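Local coordinates for MS5a (Brassica napus, PDB 6L77), which is a meiosis-related plant protein of incompletely known function, whose cystatin-like folds are linked to a non-canonical enhancement of papain, at residues I38-V43 / N53-A58; V68-V73 / I87-G92; G79-T84 / E144-N149; K181-V186 / V208-E213. All coordinates share one frame; numbering follows the deposited sequence.

Interaction 1: residues I38-V43 / N53-A58; sequences IEKYVV and NITLIA
Ile38-Val43 and Asn53-Ala58 face each other as the two arms of an antiparallel beta hairpin, strands 34-45 and 49-60, with 34-45 the outermost strand at that end of the chain's antiparallel sheet. A classic beta bulge interrupts the pairing: Glu39 and Lys40 both face Thr55, and the carbonyl of Thr55 takes both of their amides. Glu39 N lies 2.9 Å from Thr55 O, while Lys40 N, at 3.3 Å from Thr55 O, sits in the carbonyl plane on a lone pair. From Lys40 and Thr55 on, the regular pairing resumes: Tyr41 lies opposite Ile54 and Val42 opposite Asn53, the Lys40 and Val42 pairs being hydrogen-bonded.

One face is oily. Ile38 straddles two neighbours, its CG2 4.0 Å from Ile54 CG2 and its CD1 4.0 Å from Leu56 CB; farther along, Tyr41 CB rests on Ile54 CG1. Helix 12-29 covers this side, with Val14 touching both Tyr41 and Ile54.

On the other face Lys40 CG stands between its backbone N and carbonyl carbon (chi1 60°), which lays it 3.8 Å from Thr55 CB. The hydroxyl of Thr55 is hydrogen-bonded to Lys91. The bulge turns Glu39 toward the partner strand, and its CG packs 3.6 Å from Ile57 CG1. Between the hydrogen-bonded pairs, Tyr41 CA makes a CH···O contact of 3.2 Å to Asn53 O.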
loop_
_atom_site.group_PDB
_atom_site.type_symbol
_atom_site.label_atom_id
_atom_site.label_comp_id
_atom_site.label_asym_id
_atom_site.label_seq_id
_atom_site.Cartn_x
_atom_site.Cartn_y
_atom_site.Cartn_z
ATOM N N ILE A 38 1.309 -4.257 -17.943
ATOM C CA ILE A 38 2.672 -3.729 -17.861
ATOM C C ILE A 38 3.311 -3.871 -19.240
ATOM O O ILE A 38 3.322 -4.965 -19.805
ATOM C CB ILE A 38 3.498 -4.491 -16.810
ATOM C CG1 ILE A 38 2.770 -4.587 -15.462
ATOM C CG2 ILE A 38 4.920 -3.885 -16.707
ATOM C CD1 ILE A 38 2.617 -3.292 -14.752
ATOM N N GLU A 39 3.853 -2.775 -19.778
ATOM C CA GLU A 39 4.556 -2.824 -21.057
ATOM C C GLU A 39 6.027 -3.177 -20.886
ATOM O O GLU A 39 6.580 -3.969 -21.655
ATOM C CB GLU A 39 4.464 -1.473 -21.780
ATOM C CG GLU A 39 3.123 -1.164 -22.393
ATOM C CD GLU A 39 2.982 -1.690 -23.811
ATOM O OE1 GLU A 39 3.839 -2.490 -24.244
ATOM O OE2 GLU A 39 2.013 -1.298 -24.495
ATOM N N LYS A 40 6.688 -2.563 -19.917
ATOM C CA LYS A 40 8.105 -2.826 -19.726
ATOM C C LYS A 40 8.497 -2.255 -18.382
ATOM O O LYS A 40 7.797 -1.407 -17.827
ATOM C CB LYS A 40 8.964 -2.210 -20.827
ATOM C CG LYS A 40 8.856 -0.708 -20.948
ATOM C CD LYS A 40 10.118 -0.162 -21.626
ATOM C CE LYS A 40 9.992 1.318 -21.939
ATOM N NZ LYS A 40 11.295 1.906 -22.355
ATOM N N TYR A 41 9.614 -2.747 -17.852
ATOM C CA TYR A 41 10.162 -2.132 -16.659
ATOM C C TYR A 41 11.674 -2.249 -16.712
ATOM O O TYR A 41 12.224 -3.106 -17.415
ATOM C CB TYR A 41 9.595 -2.750 -15.369
ATOM C CG TYR A 41 9.910 -4.227 -15.175
ATOM C CD1 TYR A 41 9.120 -5.199 -15.745
ATOM C CD2 TYR A 41 10.995 -4.633 -14.403
ATOM C CE1 TYR A 41 9.379 -6.531 -15.552
ATOM C CE2 TYR A 41 11.266 -5.967 -14.212
ATOM C CZ TYR A 41 10.444 -6.910 -14.796
ATOM O OH TYR A 41 10.694 -8.245 -14.636
ATOM N N VAL A 42 12.335 -1.323 -16.025
ATOM C CA VAL A 42 13.789 -1.288 -15.930
ATOM C C VAL A 42 14.133 -1.370 -14.459
ATOM O O VAL A 42 13.594 -0.606 -13.652
ATOM C CB VAL A 42 14.380 -0.013 -16.552
ATOM C CG1 VAL A 42 15.921 -0.061 -16.500
ATOM C CG2 VAL A 42 13.894 0.147 -17.991
ATOM N N VAL A 43 15.020 -2.290 -14.096
ATOM C CA VAL A 43 15.335 -2.444 -12.685
ATOM C C VAL A 43 16.839 -2.332 -12.489
ATOM O O VAL A 43 17.626 -2.906 -13.252
ATOM C CB VAL A 43 14.745 -3.744 -12.094
ATOM C CG1 VAL A 43 15.015 -4.909 -12.941
ATOM C CG2 VAL A 43 15.212 -3.986 -10.658
ATOM N N ASN A 53 11.606 1.283 -12.688
ATOM C CA ASN A 53 10.999 2.287 -13.558
ATOM C C ASN A 53 10.060 1.507 -14.456
ATOM O O ASN A 53 10.514 0.771 -15.336
ATOM C CB ASN A 53 12.062 3.050 -14.349
ATOM C CG ASN A 53 11.476 3.952 -15.443
ATOM O OD1 ASN A 53 10.286 4.274 -15.451
ATOM N ND2 ASN A 53 12.324 4.355 -16.380
ATOM N N ILE A 54 8.758 1.641 -14.208
ATOM C CA ILE A 54 7.743 0.784 -14.805
ATOM C C ILE A 54 6.920 1.624 -15.771
ATOM O O ILE A 54 6.437 2.706 -15.410
ATOM C CB ILE A 54 6.832 0.163 -13.731
ATOM C CG1 ILE A 54 7.658 -0.626 -12.727
ATOM C CG2 ILE A 54 5.738 -0.708 -14.375
ATOM C CD1 ILE A 54 6.873 -0.925 -11.425
ATOM N N THR A 55 6.757 1.121 -16.986
ATOM C CA THR A 55 5.866 1.713 -17.971
ATOM C C THR A 55 4.642 0.816 -18.074
ATOM O O THR A 55 4.757 -0.367 -18.411
ATOM C CB THR A 55 6.565 1.847 -19.324
ATOM O OG1 THR A 55 7.759 2.628 -19.167
ATOM C CG2 THR A 55 5.631 2.507 -20.349
ATOM N N LEU A 56 3.475 1.363 -17.763
ATOM C CA LEU A 56 2.261 0.562 -17.734
ATOM C C LEU A 56 1.176 1.261 -18.536
ATOM O O LEU A 56 1.259 2.459 -18.815
ATOM C CB LEU A 56 1.780 0.324 -16.299
ATOM C CG LEU A 56 1.550 1.613 -15.504
ATOM C CD1 LEU A 56 0.147 1.640 -14.949
ATOM C CD2 LEU A 56 2.579 1.813 -14.386
ATOM N N ILE A 57 0.159 0.486 -18.909
ATOM C CA ILE A 57 -1.033 1.003 -19.565
ATOM C C ILE A 57 -2.146 0.981 -18.535
ATOM O O ILE A 57 -2.401 -0.060 -17.920
ATOM C CB ILE A 57 -1.420 0.169 -20.799
ATOM C CG1 ILE A 57 -0.216 0.005 -21.735
ATOM C CG2 ILE A 57 -2.604 0.809 -21.503
ATOM C CD1 ILE A 57 0.410 1.310 -22.144
ATOM N N ALA A 58 -2.769 2.134 -18.313
ATOM C CA ALA A 58 -3.937 2.237 -17.450
ATOM C C ALA A 58 -5.187 2.400 -18.303
ATOM O O ALA A 58 -5.152 3.068 -19.343
ATOM C CB ALA A 58 -3.816 3.419 -16.487
#

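Interaction 2: residues V68-V73 / I87-G92; sequences VFETNV and ISRPKG
Phe69 lies across the backbone of Ser88, Arg89 and Pro90, where strand 65-75 pairs with segment 87-92, which continues strand 82-88, in an antiparallel hairpin. Its CB bond points away from the partner, but CG, anti to the backbone N (chi1 -167°), brings the ring back over it. Starting at CB, the side chain stands 4.1 Å from Arg89 O; CG comes closer to the same oxygen. CD1 then meets Arg89 C at 3.5 Å, and CE1 touches Pro90 CD at 4.0 Å. On the other flank, CE2 is 3.9 Å from Ser88 CB. The tip, CZ, lies 3.3 Å from Arg89 N, which sits over one face of the ring, offset toward the rim. An alanine here would probably leave the Ser88-Arg89 peptide without its aromatic cover and Tyr25 of helix 12-29 without the ring it meets edge-to-face.

The amide under the ring is not idle: Arg89 N donates to Glu70 O, and Glu70 N returns a nearly straight bond to Arg89 O. The chain turns a corner at Arg89, yet Lys91 N still donates to Val68 O at 2.9 Å, and a water spans Val68 O and Lys91 O.

On the face of Glu70, charges gather loosely. Glu70 OE1 is 4.2 Å from Arg89 NH2, too far for a salt bridge, and Lys91 sends its NZ on to Thr55. Backbone bonds and aromatic cover therefore hold this segment, and the nearby opposite charges probably add only a diffuse attraction.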
loop_
_atom_site.group_PDB
_atom_site.type_symbol
_atom_site.label_atom_id
_atom_site.label_comp_id
_atom_site.label_asym_id
_atom_site.label_seq_id
_atom_site.Cartn_x
_atom_site.Cartn_y
_atom_site.Cartn_z
ATOM N N VAL A 68 -0.779 5.512 -21.350
ATOM C CA VAL A 68 0.513 5.002 -20.924
ATOM C C VAL A 68 0.999 5.842 -19.749
ATOM O O VAL A 68 0.870 7.075 -19.719
ATOM C CB VAL A 68 1.508 4.952 -22.101
ATOM C CG1 VAL A 68 1.641 6.307 -22.780
ATOM C CG2 VAL A 68 2.860 4.392 -21.641
ATOM N N PHE A 69 1.549 5.155 -18.765
ATOM C CA PHE A 69 1.717 5.664 -17.416
ATOM C C PHE A 69 3.090 5.222 -16.926
ATOM O O PHE A 69 3.493 4.085 -17.189
ATOM C CB PHE A 69 0.593 5.080 -16.549
ATOM C CG PHE A 69 0.431 5.718 -15.207
ATOM C CD1 PHE A 69 -0.417 6.796 -15.050
ATOM C CD2 PHE A 69 1.077 5.199 -14.094
ATOM C CE1 PHE A 69 -0.602 7.376 -13.816
ATOM C CE2 PHE A 69 0.908 5.768 -12.843
ATOM C CZ PHE A 69 0.060 6.860 -12.700
ATOM N N GLU A 70 3.807 6.112 -16.234
ATOM C CA GLU A 70 5.126 5.803 -15.682
ATOM C C GLU A 70 5.054 5.783 -14.157
ATOM O O GLU A 70 4.443 6.670 -13.553
ATOM C CB GLU A 70 6.146 6.837 -16.163
ATOM C CG GLU A 70 7.517 6.721 -15.555
ATOM C CD GLU A 70 8.490 7.703 -16.179
ATOM O OE1 GLU A 70 8.030 8.730 -16.719
ATOM O OE2 GLU A 70 9.708 7.443 -16.142
ATOM N N THR A 71 5.641 4.755 -13.539
ATOM C CA THR A 71 5.760 4.668 -12.081
ATOM C C THR A 71 7.216 4.385 -11.743
ATOM O O THR A 71 7.814 3.482 -12.335
ATOM C CB THR A 71 4.870 3.544 -11.495
ATOM O OG1 THR A 71 3.480 3.824 -11.740
ATOM C CG2 THR A 71 5.066 3.429 -9.992
ATOM N N ASN A 72 7.789 5.140 -10.800
ATOM C CA ASN A 72 9.149 4.891 -10.315
ATOM C C ASN A 72 9.101 4.611 -8.817
ATOM O O ASN A 72 8.518 5.393 -8.058
ATOM C CB ASN A 72 10.077 6.083 -10.572
ATOM C CG ASN A 72 10.438 6.252 -12.041
ATOM O OD1 ASN A 72 9.850 5.625 -12.931
ATOM N ND2 ASN A 72 11.403 7.117 -12.300
ATOM N N VAL A 73 9.713 3.506 -8.395
ATOM C CA VAL A 73 9.738 3.089 -6.993
ATOM C C VAL A 73 11.169 2.735 -6.626
ATOM O O VAL A 73 11.833 2.004 -7.372
ATOM C CB VAL A 73 8.817 1.881 -6.722
ATOM C CG1 VAL A 73 9.130 1.256 -5.344
ATOM C CG2 VAL A 73 7.351 2.292 -6.787
ATOM N N ILE A 87 7.389 8.803 -8.624
ATOM C CA ILE A 87 6.788 9.265 -9.871
ATOM C C ILE A 87 5.612 8.358 -10.146
ATOM O O ILE A 87 5.721 7.142 -9.974
ATOM C CB ILE A 87 7.789 9.195 -11.050
ATOM C CG1 ILE A 87 9.030 10.049 -10.774
ATOM C CG2 ILE A 87 7.112 9.558 -12.376
ATOM C CD1 ILE A 87 8.874 11.507 -11.126
ATOM N N SER A 88 4.492 8.933 -10.596
ATOM C CA SER A 88 3.343 8.107 -10.968
ATOM C C SER A 88 2.429 9.026 -11.787
ATOM O O SER A 88 1.652 9.794 -11.223
ATOM C CB SER A 88 2.622 7.538 -9.757
ATOM O OG SER A 88 2.081 8.581 -8.945
ATOM N N ARG A 89 2.570 8.973 -13.108
ATOM C CA ARG A 89 1.895 9.967 -13.936
ATOM C C ARG A 89 1.824 9.457 -15.368
ATOM O O ARG A 89 2.620 8.593 -15.765
ATOM C CB ARG A 89 2.643 11.305 -13.899
ATOM C CG ARG A 89 4.040 11.165 -14.441
ATOM C CD ARG A 89 4.865 12.416 -14.292
ATOM N NE ARG A 89 6.197 12.169 -14.832
ATOM C CZ ARG A 89 7.261 12.927 -14.585
ATOM N NH1 ARG A 89 7.154 13.995 -13.801
ATOM N NH2 ARG A 89 8.434 12.609 -15.115
ATOM N N PRO A 90 0.895 9.996 -16.175
ATOM C CA PRO A 90 0.901 9.714 -17.619
ATOM C C PRO A 90 2.232 10.087 -18.249
ATOM O O PRO A 90 2.828 11.123 -17.938
ATOM C CB PRO A 90 -0.233 10.591 -18.163
ATOM C CG PRO A 90 -1.163 10.765 -16.974
ATOM C CD PRO A 90 -0.230 10.862 -15.786
ATOM N N LYS A 91 2.683 9.231 -19.156
ATOM C CA LYS A 91 3.989 9.356 -19.784
ATOM C C LYS A 91 3.835 10.084 -21.109
ATOM O O LYS A 91 2.910 9.800 -21.877
ATOM C CB LYS A 91 4.598 7.971 -20.006
ATOM C CG LYS A 91 6.097 7.928 -19.974
ATOM C CD LYS A 91 6.586 6.520 -20.265
ATOM C CE LYS A 91 8.110 6.440 -20.181
ATOM N NZ LYS A 91 8.612 5.149 -20.748
ATOM N N GLY A 92 4.731 11.033 -21.365
ATOM C CA GLY A 92 4.666 11.816 -22.587
ATOM C C GLY A 92 5.689 12.933 -22.672
ATOM O O GLY A 92 6.820 12.708 -23.088
HETATM O O HOH W 1 0.378 9.213 -21.550
#

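Interaction 3: residues G79-T84 / E144-N149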
loop_
_atom_site.group_PDB
_atom_site.type_symbol
_atom_site.label_atom_id
_atom_site.label_comp_id
_atom_site.label_asym_id
_atom_site.label_seq_id
_atom_site.Cartn_x
_atom_site.Cartn_y
_atom_site.Cartn_z
ATOM N N GLY A 79 12.166 -8.276 2.432
ATOM C CA GLY A 79 11.530 -9.130 3.421
ATOM C C GLY A 79 10.440 -8.458 4.225
ATOM O O GLY A 79 9.859 -9.061 5.129
ATOM N N GLN A 80 10.170 -7.197 3.911
ATOM C CA GLN A 80 9.112 -6.429 4.547
ATOM C C GLN A 80 8.870 -5.222 3.661
ATOM O O GLN A 80 9.694 -4.897 2.802
ATOM C CB GLN A 80 9.498 -5.985 5.963
ATOM C CG GLN A 80 10.468 -4.824 5.957
ATOM C CD GLN A 80 10.963 -4.452 7.330
ATOM O OE1 GLN A 80 11.995 -4.945 7.780
ATOM N NE2 GLN A 80 10.236 -3.569 8.004
ATOM N N ILE A 81 7.733 -4.557 3.877
ATOM C CA ILE A 81 7.450 -3.340 3.118
ATOM C C ILE A 81 8.463 -2.260 3.487
ATOM O O ILE A 81 8.611 -1.906 4.660
ATOM C CB ILE A 81 6.022 -2.859 3.372
ATOM C CG1 ILE A 81 5.015 -3.838 2.774
ATOM C CG2 ILE A 81 5.835 -1.482 2.760
ATOM C CD1 ILE A 81 3.572 -3.370 2.922
ATOM N N ASP A 82 9.170 -1.730 2.484
ATOM C CA ASP A 82 10.089 -0.608 2.712
ATOM C C ASP A 82 10.429 -0.023 1.332
ATOM O O ASP A 82 11.382 -0.462 0.691
ATOM C CB ASP A 82 11.334 -1.062 3.456
ATOM C CG ASP A 82 12.210 0.092 3.885
ATOM O OD1 ASP A 82 11.889 1.254 3.541
ATOM O OD2 ASP A 82 13.218 -0.165 4.577
ATOM N N PHE A 83 9.633 0.952 0.883
ATOM C CA PHE A 83 9.873 1.507 -0.448
ATOM C C PHE A 83 9.241 2.887 -0.560
ATOM O O PHE A 83 8.386 3.259 0.241
ATOM C CB PHE A 83 9.329 0.584 -1.545
ATOM C CG PHE A 83 7.819 0.419 -1.526
ATOM C CD1 PHE A 83 6.991 1.356 -2.123
ATOM C CD2 PHE A 83 7.243 -0.692 -0.932
ATOM C CE1 PHE A 83 5.615 1.191 -2.111
ATOM C CE2 PHE A 83 5.871 -0.862 -0.917
ATOM C CZ PHE A 83 5.061 0.080 -1.503
ATOM N N THR A 84 9.653 3.629 -1.591
ATOM C CA THR A 84 9.123 4.960 -1.869
ATOM C C THR A 84 8.705 5.046 -3.330
ATOM O O THR A 84 9.491 4.702 -4.223
ATOM C CB THR A 84 10.170 6.049 -1.577
ATOM O OG1 THR A 84 10.565 5.983 -0.202
ATOM C CG2 THR A 84 9.598 7.449 -1.876
ATOM N N GLU A 144 -2.129 -6.780 0.671
ATOM C CA GLU A 144 -1.557 -7.678 -0.330
ATOM C C GLU A 144 -0.044 -7.527 -0.417
ATOM O O GLU A 144 0.681 -8.526 -0.525
ATOM C CB GLU A 144 -2.215 -7.425 -1.686
ATOM C CG GLU A 144 -3.645 -7.935 -1.710
ATOM C CD GLU A 144 -4.361 -7.660 -3.017
ATOM O OE1 GLU A 144 -3.808 -6.930 -3.871
ATOM O OE2 GLU A 144 -5.487 -8.178 -3.181
ATOM N N ILE A 145 0.458 -6.294 -0.364
ATOM C CA ILE A 145 1.904 -6.096 -0.397
ATOM C C ILE A 145 2.551 -6.665 0.861
ATOM O O ILE A 145 3.633 -7.260 0.801
ATOM C CB ILE A 145 2.233 -4.603 -0.583
ATOM C CG1 ILE A 145 1.659 -4.112 -1.914
ATOM C CG2 ILE A 145 3.741 -4.386 -0.555
ATOM C CD1 ILE A 145 1.748 -2.622 -2.111
ATOM N N SER A 146 1.893 -6.508 2.012
ATOM C CA SER A 146 2.408 -7.083 3.252
ATOM C C SER A 146 2.474 -8.601 3.166
ATOM O O SER A 146 3.474 -9.216 3.558
ATOM C CB SER A 146 1.526 -6.659 4.432
ATOM O OG SER A 146 1.480 -5.249 4.555
ATOM N N PHE A 147 1.402 -9.228 2.674
ATOM C CA PHE A 147 1.384 -10.685 2.558
ATOM C C PHE A 147 2.478 -11.172 1.611
ATOM O O PHE A 147 3.161 -12.168 1.893
ATOM C CB PHE A 147 0.004 -11.146 2.078
ATOM C CG PHE A 147 -0.130 -12.643 1.963
ATOM C CD1 PHE A 147 -0.115 -13.444 3.097
ATOM C CD2 PHE A 147 -0.261 -13.244 0.723
ATOM C CE1 PHE A 147 -0.225 -14.820 2.991
ATOM C CE2 PHE A 147 -0.374 -14.632 0.613
ATOM C CZ PHE A 147 -0.355 -15.410 1.744
ATOM N N PHE A 148 2.656 -10.470 0.488
ATOM C CA PHE A 148 3.678 -10.813 -0.498
ATOM C C PHE A 148 5.070 -10.801 0.114
ATOM O O PHE A 148 5.873 -11.722 -0.116
ATOM C CB PHE A 148 3.586 -9.827 -1.667
ATOM C CG PHE A 148 4.736 -9.906 -2.622
ATOM C CD1 PHE A 148 4.874 -10.997 -3.473
ATOM C CD2 PHE A 148 5.666 -8.880 -2.689
ATOM C CE1 PHE A 148 5.922 -11.068 -4.369
ATOM C CE2 PHE A 148 6.728 -8.948 -3.577
ATOM C CZ PHE A 148 6.858 -10.046 -4.419
ATOM N N ASN A 149 5.374 -9.775 0.911
ATOM C CA ASN A 149 6.696 -9.670 1.516
ATOM C C ASN A 149 6.935 -10.677 2.631
ATOM O O ASN A 149 8.077 -10.778 3.101
ATOM C CB ASN A 149 6.930 -8.255 2.049
ATOM C CG ASN A 149 7.341 -7.284 0.959
ATOM O OD1 ASN A 149 8.488 -7.296 0.511
ATOM N ND2 ASN A 149 6.403 -6.442 0.519
#
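Ile81 pushes its side chain into helix 138-150 between Ile145, Ser146 and Asn149. It crosses Ile145 at about a right angle, with CG1 3.6 Å from Ile145 CG2. With its chi2 near 180° (-177°), the chain stays extended and brings CD1 to 3.3 Å from Ser146 OG. Asn149 closes the other flank: its ND2 lies 3.7 Å from Ile81 CG1, and its CG rests 3.7 Å from Gln80 C, so the flat amide group packs on the backbone just before the strand. Phe83 adds a lighter touch, with Ile145 CG2 at the edge of its ring, 4.1 Å from CE2. No hydrogen bond links the two segments.

Most of the polar hold comes from the helix itself. Asn149 folds back so that ND2 donates to Ile145 O at 2.9 Å, from above the carbonyl plane, while Asn149 N reaches the same oxygen from the opposite face. The ND2 bond to this carbonyl limits the turning of the group beside Ile81, and OD1 bonds weakly to Arg152. Ser146 OG is likewise occupied, bonded to Tyr142 O one turn earlier.

Farther out, strand 219-227 positions the other partner: the backbones of Ile81 and Phe83 bond to Gly223 and Leu221, and Leu221 touches both side chains. Val208 lies against Ile81 and Ser146, and Val20 of helix 12-29 against Ile145. This is the largely apolar helix-on-sheet packing of a cystatin-like fold, with helix 138-150 lying over the middle strands of an antiparallel sheet.

Interaction 4: residues K181-V186 / V208-E213; sequences KSLRNV and VRRTVE
The guanidinium of Arg210 is sandwiched between Val186 and Leu183. Val186 runs side by side with Arg210, pointing the same way, and its CG2 lies 3.5 Å above the guanidinium plane over the centre; on the opposite face Leu183 CD1 stands nearer the rim, crossing obliquely. At the edge, Arg210 NH1 donates to a lone pair of Arg184 O at 2.8 Å, and a water links NH1 to Ser182 O. Outside the two segments, Tyr142 OH is hydrogen-bonded to NE and Trp138 makes a cation-pi contact. A leucine in place of Arg210 would probably leave the Arg184 carbonyl and the Tyr142 hydroxyl without their mate.

Behind this group Val186 and Arg210 form an antiparallel hydrogen-bonded pair where strand 186-195 begins beside strand 201-212. Asn185 extends the pairing with its side chain: CG lies beside the backbone N (chi1 -69°), and OD1 accepts from Val212 N at 2.7 Å. Leu183, centre of an inverse gamma turn, sets its CG 4.0 Å from Val212 CG2. The buried Arg210 thus has apolar groups over both faces and polar partners round its rim, and the Arg184 carbonyl and the water would probably stabilise its charge in this buried setting.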
loop_
_atom_site.group_PDB
_atom_site.type_symbol
_atom_site.label_atom_id
_atom_site.label_comp_id
_atom_site.label_asym_id
_atom_site.label_seq_id
_atom_site.Cartn_x
_atom_site.Cartn_y
_atom_site.Cartn_z
ATOM N N LYS A 181 -9.802 8.992 2.104
ATOM C CA LYS A 181 -9.794 9.480 0.727
ATOM C C LYS A 181 -8.656 10.439 0.395
ATOM O O LYS A 181 -8.415 10.686 -0.787
ATOM C CB LYS A 181 -11.129 10.178 0.397
ATOM C CG LYS A 181 -12.348 9.261 0.382
ATOM C CD LYS A 181 -13.597 10.022 -0.067
ATOM C CE LYS A 181 -14.875 9.266 0.262
ATOM N NZ LYS A 181 -15.021 8.008 -0.510
ATOM N N SER A 182 -7.974 11.012 1.379
ATOM C CA SER A 182 -6.898 11.948 1.091
ATOM C C SER A 182 -5.545 11.280 1.295
ATOM O O SER A 182 -5.368 10.471 2.209
ATOM C CB SER A 182 -6.988 13.196 1.962
ATOM O OG SER A 182 -6.467 12.951 3.245
ATOM N N LEU A 183 -4.580 11.653 0.458
ATOM C CA LEU A 183 -3.232 11.074 0.519
ATOM C C LEU A 183 -2.434 11.800 1.603
ATOM O O LEU A 183 -1.635 12.703 1.350
ATOM C CB LEU A 183 -2.562 11.162 -0.846
ATOM C CG LEU A 183 -1.284 10.330 -0.936
ATOM C CD1 LEU A 183 -1.657 8.875 -0.809
ATOM C CD2 LEU A 183 -0.578 10.618 -2.262
ATOM N N ARG A 184 -2.675 11.397 2.848
ATOM C CA ARG A 184 -2.035 11.980 4.012
ATOM C C ARG A 184 -1.331 10.892 4.818
ATOM O O ARG A 184 -1.512 9.697 4.572
ATOM C CB ARG A 184 -3.072 12.705 4.892
ATOM C CG ARG A 184 -4.255 11.828 5.299
ATOM C CD ARG A 184 -4.757 12.146 6.727
ATOM N NE ARG A 184 -3.701 11.932 7.714
ATOM C CZ ARG A 184 -3.286 12.837 8.598
ATOM N NH1 ARG A 184 -2.294 12.530 9.433
ATOM N NH2 ARG A 184 -3.867 14.036 8.656
ATOM N N ASN A 185 -0.548 11.317 5.818
ATOM C CA ASN A 185 0.159 10.363 6.677
ATOM C C ASN A 185 -0.838 9.503 7.448
ATOM O O ASN A 185 -1.750 10.026 8.086
ATOM C CB ASN A 185 1.071 11.100 7.650
ATOM C CG ASN A 185 2.248 11.757 6.957
ATOM O OD1 ASN A 185 2.424 11.604 5.749
ATOM N ND2 ASN A 185 3.049 12.495 7.715
ATOM N N VAL A 186 -0.679 8.180 7.374
ATOM C CA VAL A 186 -1.530 7.261 8.126
ATOM C C VAL A 186 -0.695 6.094 8.630
ATOM O O VAL A 186 0.334 5.736 8.047
ATOM C CB VAL A 186 -2.724 6.714 7.300
ATOM C CG1 VAL A 186 -3.758 7.813 6.982
ATOM C CG2 VAL A 186 -2.233 6.048 6.021
ATOM N N VAL A 208 1.376 -0.957 8.687
ATOM C CA VAL A 208 2.004 -0.211 7.593
ATOM C C VAL A 208 1.890 1.281 7.867
ATOM O O VAL A 208 0.783 1.791 8.074
ATOM C CB VAL A 208 1.364 -0.525 6.228
ATOM C CG1 VAL A 208 2.076 0.284 5.137
ATOM C CG2 VAL A 208 1.420 -2.008 5.918
ATOM N N ARG A 209 3.020 1.986 7.846
ATOM C CA ARG A 209 3.001 3.441 7.916
ATOM C C ARG A 209 3.159 4.024 6.516
ATOM O O ARG A 209 4.124 3.710 5.809
ATOM C CB ARG A 209 4.097 3.988 8.829
ATOM C CG ARG A 209 3.970 5.501 8.988
ATOM C CD ARG A 209 5.116 6.104 9.781
ATOM N NE ARG A 209 5.118 5.659 11.167
ATOM C CZ ARG A 209 6.024 4.841 11.698
ATOM N NH1 ARG A 209 7.033 4.378 10.963
ATOM N NH2 ARG A 209 5.932 4.501 12.979
ATOM N N ARG A 210 2.213 4.868 6.125
ATOM C CA ARG A 210 2.319 5.676 4.921
ATOM C C ARG A 210 2.720 7.091 5.318
ATOM O O ARG A 210 2.000 7.760 6.068
ATOM C CB ARG A 210 0.994 5.710 4.152
ATOM C CG ARG A 210 1.069 6.542 2.860
ATOM C CD ARG A 210 -0.242 7.313 2.628
ATOM N NE ARG A 210 -1.355 6.413 2.329
ATOM C CZ ARG A 210 -2.642 6.713 2.506
ATOM N NH1 ARG A 210 -2.993 7.896 3.000
ATOM N NH2 ARG A 210 -3.578 5.824 2.186
ATOM N N THR A 211 3.847 7.558 4.803
ATOM C CA THR A 211 4.224 8.949 4.983
ATOM C C THR A 211 4.288 9.601 3.613
ATOM O O THR A 211 4.691 8.969 2.632
ATOM C CB THR A 211 5.554 9.081 5.742
ATOM O OG1 THR A 211 6.571 8.350 5.060
ATOM C CG2 THR A 211 5.401 8.500 7.124
ATOM N N VAL A 212 3.833 10.849 3.544
ATOM C CA VAL A 212 3.674 11.579 2.292
ATOM C C VAL A 212 4.505 12.849 2.393
ATOM O O VAL A 212 4.379 13.600 3.366
ATOM C CB VAL A 212 2.194 11.910 2.009
ATOM C CG1 VAL A 212 2.047 12.607 0.657
ATOM C CG2 VAL A 212 1.338 10.634 2.042
ATOM N N GLU A 213 5.346 13.088 1.396
ATOM C CA GLU A 213 6.210 14.265 1.420
ATOM C C GLU A 213 5.375 15.505 1.125
ATOM O O GLU A 213 4.678 15.543 0.104
ATOM C CB GLU A 213 7.338 14.113 0.394
ATOM C CG GLU A 213 8.612 14.882 0.729
ATOM C CD GLU A 213 8.461 16.390 0.610
ATOM O OE1 GLU A 213 9.132 17.118 1.378
ATOM O OE2 GLU A 213 7.673 16.855 -0.242
HETATM O O HOH W 2 -5.874 7.699 2.839
HETATM O O HOH W 3 5.176 13.665 5.923
#

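Interactions 1 and 2 are two successive hairpins of one sheet, lying toward its outer end; strands 49-60 and 65-75 are neighbours and probably bond directly, Leu56 O to Phe69 N. Both are partly buried and rely on backbone pairing, with charged side chains on the more exposed face. Interaction 3 is the buried one, near the centre of the chain, and joins helix to sheet by side-chain packing, largely apolar, with no hydrogen bond between the segments. It shares strand 82-88 with interaction 2, where Val73 packs on Phe83. Interaction 4, farther across the same sheet, touches interaction 3 through Val208, but mixes strand pairing with a buried cation.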